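Local atomic coordinates of galactose-binding like protein (Bacteroides thetaiotaomicron, PDB entry 7M1A), a protein that binds calcium and, as a SusE-like protein with a galactose-binding-like domain, probably takes part in carbohydrate recognition or breakdown by this gut bacterium. Residues A[75-79]-A[80-84]; A[131-134]-A[135-139]; A[143-146]-A[147-150]. All blocks are in the same frame, centred on the assembly; numbering follows the deposited sequence.

In the fold
This chain is the C-terminal part of a longer SusE-like protein. It folds as a calcium-binding, galactose-binding-like beta domain. Following the chain, contact 1 (75-84) comes first. It folds up the loop between strand 70-74 and strand 88-96, near the calcium site. Contact 2 (131-139) lies in the helix 130-138 and leads into strand 140-143. Contact 3 (143-150) then closes the turn between strands 140-143 and 151-158, which belong to different sheets. The three are in series, and none nests or crosses. Contacts 1 and 2 touch, because F82 and Y83 pack on the helix. Contact 3 lies far off, its centre about 29 Å from that of contact 1.

Contact 1: A[75-79]-A[80-84]; sequences AIQDE and KHFYN. With EDO (1,2-ethanediol), chain C; EDO (1,2-ethanediol), chain E.
D78 and H81 form a His-carboxylate hydrogen bond within the loop 75-84. The loop has an inverse gamma turn centred on Q77 and a type II beta turn from H81 to N84. H81 ND1 donates to D78 OD1 at 2.6 Å, and the bond is nearly straight (171°). OD1 uses its syn lone pair and lies in the imidazole plane. D78 CG sits between the backbone N and the carbonyl carbon (chi1 51°), which brings the carboxylate back to the ring. Its other oxygen, OD2, accepts from D37 N.

Backbone bonds converge on D78 O. It accepts from H81 N at 3.0 Å, a donor above the carbonyl plane, and from F82 N at 2.9 Å, a donor nearly in line with the C=O. The same oxygen stands over one face of the F82 ring.

Apolar contacts flank the imidazole. I76 CG2 makes a CH-pi contact, 3.9 Å from the H81 ring centroid. K80 CG lies over the rim of the opposite face. I76 also packs on T171, a calcium-site residue in strand 169-176. With an alanine in place of H81, D78 OD1 is likely to lose its straight donor and a gap to open between I76 CG2 and K80 CG.

An ethanediol (chain C), probably from the crystallisation liquor, meets the ring at its NE2 edge. H81 NE2 and ethanediol O2 are hydrogen-bonded at 2.8 Å.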
# COMPACT_ATOMS: atom_id res chain seq x y z
N ALA A 75 -16.88 -9.00 8.28
CA ALA A 75 -17.58 -7.89 7.65
C ALA A 75 -17.59 -6.67 8.59
O ALA A 75 -17.47 -6.78 9.82
CB ALA A 75 -19.01 -8.31 7.29
N ILE A 76 -17.71 -5.48 7.98
CA ILE A 76 -17.84 -4.26 8.79
C ILE A 76 -19.10 -4.44 9.68
O ILE A 76 -20.14 -4.97 9.25
CB ILE A 76 -17.97 -3.04 7.84
CG1 ILE A 76 -16.65 -2.85 7.04
CG2 ILE A 76 -18.40 -1.75 8.58
CD1 ILE A 76 -16.82 -1.92 5.83
N GLN A 77 -18.94 -4.14 10.97
CA GLN A 77 -19.84 -4.69 12.02
C GLN A 77 -21.11 -3.86 12.32
O GLN A 77 -21.35 -3.35 13.44
CB GLN A 77 -19.01 -4.89 13.29
CG GLN A 77 -17.88 -5.94 13.17
CD GLN A 77 -18.41 -7.36 13.18
OE1 GLN A 77 -18.31 -8.18 12.19
NE2 GLN A 77 -18.89 -7.72 14.35
N ASP A 78 -21.90 -3.69 11.26
CA ASP A 78 -23.17 -3.01 11.46
C ASP A 78 -24.21 -3.53 10.46
O ASP A 78 -23.86 -4.31 9.54
CB ASP A 78 -22.97 -1.50 11.29
CG ASP A 78 -22.26 -1.07 10.02
OD1 ASP A 78 -22.48 -1.68 8.99
OD2 ASP A 78 -21.44 -0.13 10.11
N GLU A 79 -25.49 -3.16 10.72
CA GLU A 79 -26.52 -3.78 9.90
C GLU A 79 -26.44 -3.39 8.43
O GLU A 79 -26.80 -4.23 7.57
CB GLU A 79 -27.89 -3.39 10.42
CG GLU A 79 -28.17 -4.09 11.74
CD GLU A 79 -29.57 -3.81 12.26
OE1 GLU A 79 -29.92 -4.38 13.33
OE2 GLU A 79 -30.29 -3.01 11.59
N LYS A 80 -25.85 -2.23 8.14
CA LYS A 80 -25.66 -1.80 6.76
C LYS A 80 -24.81 -2.84 6.00
O LYS A 80 -25.06 -3.09 4.82
CB LYS A 80 -24.99 -0.42 6.73
CG LYS A 80 -24.68 0.03 5.32
CD LYS A 80 -23.96 1.37 5.24
CE LYS A 80 -24.03 1.93 3.83
NZ LYS A 80 -23.31 3.22 3.62
N HIS A 81 -23.87 -3.50 6.67
CA HIS A 81 -22.90 -4.38 6.04
C HIS A 81 -23.15 -5.86 6.31
O HIS A 81 -22.61 -6.69 5.60
CB HIS A 81 -21.46 -3.96 6.38
CG HIS A 81 -21.14 -2.61 5.87
ND1 HIS A 81 -21.30 -1.54 6.65
CD2 HIS A 81 -20.55 -2.17 4.71
CE1 HIS A 81 -20.90 -0.44 6.01
NE2 HIS A 81 -20.42 -0.79 4.80
N PHE A 82 -23.93 -6.25 7.32
CA PHE A 82 -24.11 -7.67 7.59
C PHE A 82 -24.94 -8.30 6.46
O PHE A 82 -26.12 -7.93 6.26
CB PHE A 82 -24.84 -7.88 8.93
CG PHE A 82 -24.07 -7.56 10.18
CD1 PHE A 82 -22.70 -7.69 10.23
CD2 PHE A 82 -24.72 -7.17 11.35
CE1 PHE A 82 -21.99 -7.50 11.41
CE2 PHE A 82 -24.01 -6.95 12.53
CZ PHE A 82 -22.63 -7.08 12.56
N TYR A 83 -24.35 -9.23 5.70
CA TYR A 83 -25.03 -9.89 4.59
C TYR A 83 -25.68 -8.85 3.67
O TYR A 83 -26.85 -9.01 3.21
CB TYR A 83 -26.10 -10.86 5.11
CG TYR A 83 -25.63 -11.66 6.29
CD1 TYR A 83 -24.81 -12.79 6.14
CD2 TYR A 83 -25.97 -11.27 7.58
CE1 TYR A 83 -24.36 -13.52 7.26
CE2 TYR A 83 -25.51 -11.97 8.69
CZ TYR A 83 -24.71 -13.08 8.54
OH TYR A 83 -24.29 -13.82 9.59
N ASN A 84 -24.93 -7.75 3.41
CA ASN A 84 -25.51 -6.64 2.67
C ASN A 84 -24.34 -5.84 2.08
O ASN A 84 -23.16 -6.12 2.33
CB ASN A 84 -26.38 -5.80 3.64
CG ASN A 84 -27.55 -5.12 2.95
OD1 ASN A 84 -27.48 -4.80 1.76
ND2 ASN A 84 -28.65 -4.93 3.68
C1 EDO C . -18.96 2.79 4.48
O1 EDO C . -18.39 1.69 5.14
C2 EDO C . -18.93 2.29 3.14
O2 EDO C . -19.75 1.16 2.98
C1 EDO E . -21.31 1.19 -0.53
O1 EDO E . -20.54 0.55 0.46
C2 EDO E . -22.53 1.85 0.06
O2 EDO E . -22.00 2.44 1.19
O HOH W 1 -28.60 -6.16 6.50

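Contact 2: A[131-134]-A[135-139]; sequences DDIE and AAKIG
D131 and A135 start a run of i to i+4 backbone bonds in the alpha helix 130-138, the single helix of this beta domain. A135 N donates to D131 O at 2.9 Å.

D132 is buried. Its carbonyl oxygen accepts from A136 N at 3.1 Å and also from the hydroxyl of Y83, so two donors grip it. Its carboxylate turns away from 135-139. There OD2 accepts from T129 N, just before the helix, and is hydrogen-bonded to S121 OG. A negative charge so near the N-terminal end would probably be favoured by the helix dipole.

I133 O accepts from K137 N at 3.0 Å. The two side chains lie alongside each other and point the same way, with I133 CG2 3.8 Å from K137 CE. K137 CG stands anti to the carbonyl carbon (chi1 -52°), which sets CG, its second methylene, 3.3 Å from I133 O. Only the far end of the lysine, CE and NZ, meets the CG2 branch of the isoleucine; the chain is extended beyond CG.

E134 repeats the pattern one residue on. E134 O accepts from I138 N. The glutamate and isoleucine side chains also run side by side, and E134 CG meets I138 CD1 at 3.8 Å. I138 CG1 lies 3.4 Å from E134 O.

The helix stops at G139, where phi turns positive (88°). A side chain there would be jammed against the carbonyl oxygen of I138. G139 N still donates to A135 O, at 3.0 Å.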
# COMPACT_ATOMS: atom_id res chain seq x y z
N ASP A 131 -29.41 -14.97 15.29
CA ASP A 131 -28.42 -15.93 14.80
C ASP A 131 -27.53 -15.28 13.72
O ASP A 131 -26.29 -15.48 13.66
CB ASP A 131 -29.05 -17.21 14.26
CG ASP A 131 -29.45 -18.22 15.29
OD1 ASP A 131 -29.12 -17.99 16.48
OD2 ASP A 131 -30.12 -19.19 14.90
N ASP A 132 -28.13 -14.51 12.81
CA ASP A 132 -27.39 -13.92 11.71
C ASP A 132 -26.36 -12.94 12.32
O ASP A 132 -25.16 -12.83 11.89
CB ASP A 132 -28.32 -13.08 10.87
CG ASP A 132 -29.30 -13.92 10.08
OD1 ASP A 132 -28.97 -15.11 9.89
OD2 ASP A 132 -30.38 -13.34 9.67
N ILE A 133 -26.78 -12.20 13.35
CA ILE A 133 -25.91 -11.21 14.00
C ILE A 133 -24.75 -11.92 14.72
O ILE A 133 -23.57 -11.54 14.65
CB ILE A 133 -26.68 -10.16 14.86
CG1 ILE A 133 -27.60 -9.29 13.98
CG2 ILE A 133 -25.71 -9.27 15.62
CD1 ILE A 133 -28.64 -8.45 14.72
N GLU A 134 -25.06 -12.95 15.51
CA GLU A 134 -24.04 -13.68 16.24
C GLU A 134 -23.02 -14.23 15.26
O GLU A 134 -21.79 -14.07 15.53
CB GLU A 134 -24.70 -14.86 16.99
CG GLU A 134 -23.67 -15.71 17.75
CD GLU A 134 -24.18 -17.09 18.16
OE1 GLU A 134 -24.52 -17.90 17.27
OE2 GLU A 134 -24.14 -17.37 19.37
N ALA A 135 -23.48 -14.77 14.13
CA ALA A 135 -22.52 -15.37 13.20
C ALA A 135 -21.59 -14.28 12.66
O ALA A 135 -20.39 -14.55 12.42
CB ALA A 135 -23.22 -16.14 12.08
N ALA A 136 -22.13 -13.09 12.37
CA ALA A 136 -21.32 -12.03 11.82
C ALA A 136 -20.29 -11.50 12.82
O ALA A 136 -19.20 -11.08 12.38
CB ALA A 136 -22.23 -10.97 11.23
N LYS A 137 -20.57 -11.47 14.14
CA LYS A 137 -19.55 -11.15 15.14
C LYS A 137 -18.51 -12.25 15.21
O LYS A 137 -17.36 -11.87 15.46
CB LYS A 137 -20.18 -10.90 16.53
CG LYS A 137 -21.28 -9.89 16.43
CD LYS A 137 -21.96 -9.53 17.76
CE LYS A 137 -22.71 -8.23 17.63
NZ LYS A 137 -23.58 -8.02 18.81
N ILE A 138 -18.86 -13.55 15.00
CA ILE A 138 -17.87 -14.61 15.11
C ILE A 138 -16.93 -14.53 13.88
O ILE A 138 -15.76 -14.89 13.97
CB ILE A 138 -18.56 -15.98 15.16
CG1 ILE A 138 -19.29 -16.09 16.52
CG2 ILE A 138 -17.57 -17.14 14.91
CD1 ILE A 138 -20.34 -17.20 16.63
N GLY A 139 -17.46 -14.06 12.72
CA GLY A 139 -16.67 -14.01 11.49
C GLY A 139 -16.73 -15.31 10.66
O GLY A 139 -16.97 -16.38 11.25

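Contact 3: A[143-146]-A[147-150]; sequences NVPL and DMPR
P145 and M148 hold the two ends of a type I beta turn, with L146 and D147 at its corners. M148 N donates to P145 O at 3.1 Å and 166°. The bond is fairly straight at the hydrogen, but the donor stands well above the carbonyl plane. M148, present here as selenomethionine, places its CG anti to the carbonyl carbon (chi1 -73°). That puts CG 4.1 Å from P145 CD, and the two side chains run alongside each other. V144 crosses M148 at about a right angle, and its CG1 branch touches M148 CG at 4.0 Å. D147 OD1 comes 3.5 Å from P145 CB.

The turn links strand 140-143 of the four-stranded sheet to strand 151-158 of the other sheet. Strand 110-116, also of the latter, takes the apolar side chains. V144 rests on L113, and M148 on V110 and L112. V144 is also joined by a backbone hydrogen bond to S69. K67 NZ donates to both L146 O and M148 O.

The turn is thus held by one backbone bond within it, a lysine on two of its carbonyls, and apolar side chains pressed on a strand. The lysine charge would probably polarise those two carbonyl groups.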
# COMPACT_ATOMS: atom_id res chain seq x y z
N ASN A 143 -10.62 -23.88 8.50
CA ASN A 143 -9.34 -24.55 8.65
C ASN A 143 -8.71 -24.74 7.27
O ASN A 143 -9.36 -25.06 6.30
CB ASN A 143 -9.61 -25.98 9.23
CG ASN A 143 -10.16 -25.84 10.65
OD1 ASN A 143 -9.78 -24.99 11.47
ND2 ASN A 143 -11.09 -26.72 11.03
N VAL A 144 -7.40 -24.50 7.20
CA VAL A 144 -6.68 -24.69 5.93
C VAL A 144 -6.22 -26.13 5.83
O VAL A 144 -5.62 -26.61 6.78
CB VAL A 144 -5.52 -23.68 5.94
CG1 VAL A 144 -4.64 -23.93 4.73
CG2 VAL A 144 -5.95 -22.22 6.01
N PRO A 145 -6.52 -26.86 4.72
CA PRO A 145 -6.09 -28.27 4.65
C PRO A 145 -4.60 -28.43 4.91
O PRO A 145 -3.82 -27.61 4.40
CB PRO A 145 -6.46 -28.65 3.23
CG PRO A 145 -7.64 -27.73 2.91
CD PRO A 145 -7.31 -26.40 3.57
N LEU A 146 -4.18 -29.55 5.53
CA LEU A 146 -2.76 -29.91 5.80
C LEU A 146 -2.01 -30.19 4.50
O LEU A 146 -0.81 -29.90 4.48
CB LEU A 146 -2.74 -31.18 6.66
CG LEU A 146 -1.36 -31.69 7.07
CD1 LEU A 146 -0.72 -30.73 8.07
CD2 LEU A 146 -1.45 -33.07 7.68
N ASP A 147 -2.66 -30.49 3.40
CA ASP A 147 -1.87 -30.66 2.17
C ASP A 147 -1.58 -29.37 1.43
O ASP A 147 -0.87 -29.42 0.43
CB ASP A 147 -2.55 -31.66 1.25
CG ASP A 147 -3.86 -31.25 0.64
OD1 ASP A 147 -4.35 -30.10 0.85
OD2 ASP A 147 -4.35 -32.12 -0.13
N MSE A 148 -2.00 -28.20 1.93
CA MSE A 148 -1.57 -26.96 1.28
C MSE A 148 -0.10 -26.71 1.54
O MSE A 148 0.36 -26.98 2.63
CB MSE A 148 -2.45 -25.83 1.88
CG MSE A 148 -3.92 -25.94 1.32
SE MSE A 148 -4.10 -25.89 -0.63
CE MSE A 148 -2.83 -24.98 -1.72
N PRO A 149 0.63 -26.06 0.57
CA PRO A 149 2.02 -25.71 0.81
C PRO A 149 2.11 -24.54 1.78
O PRO A 149 1.16 -23.74 1.97
CB PRO A 149 2.54 -25.18 -0.53
CG PRO A 149 1.24 -24.73 -1.27
CD PRO A 149 0.13 -25.61 -0.74
N ARG A 150 3.32 -24.38 2.35
CA ARG A 150 3.62 -23.14 3.07
C ARG A 150 3.57 -21.96 2.12
O ARG A 150 3.92 -22.07 0.93
CB ARG A 150 5.00 -23.16 3.74
CG ARG A 150 5.11 -24.22 4.82
CD ARG A 150 6.19 -23.92 5.86
NE ARG A 150 7.48 -24.03 5.25
CZ ARG A 150 8.61 -23.68 5.90
NH1 ARG A 150 8.62 -23.15 7.11
NH2 ARG A 150 9.76 -23.81 5.28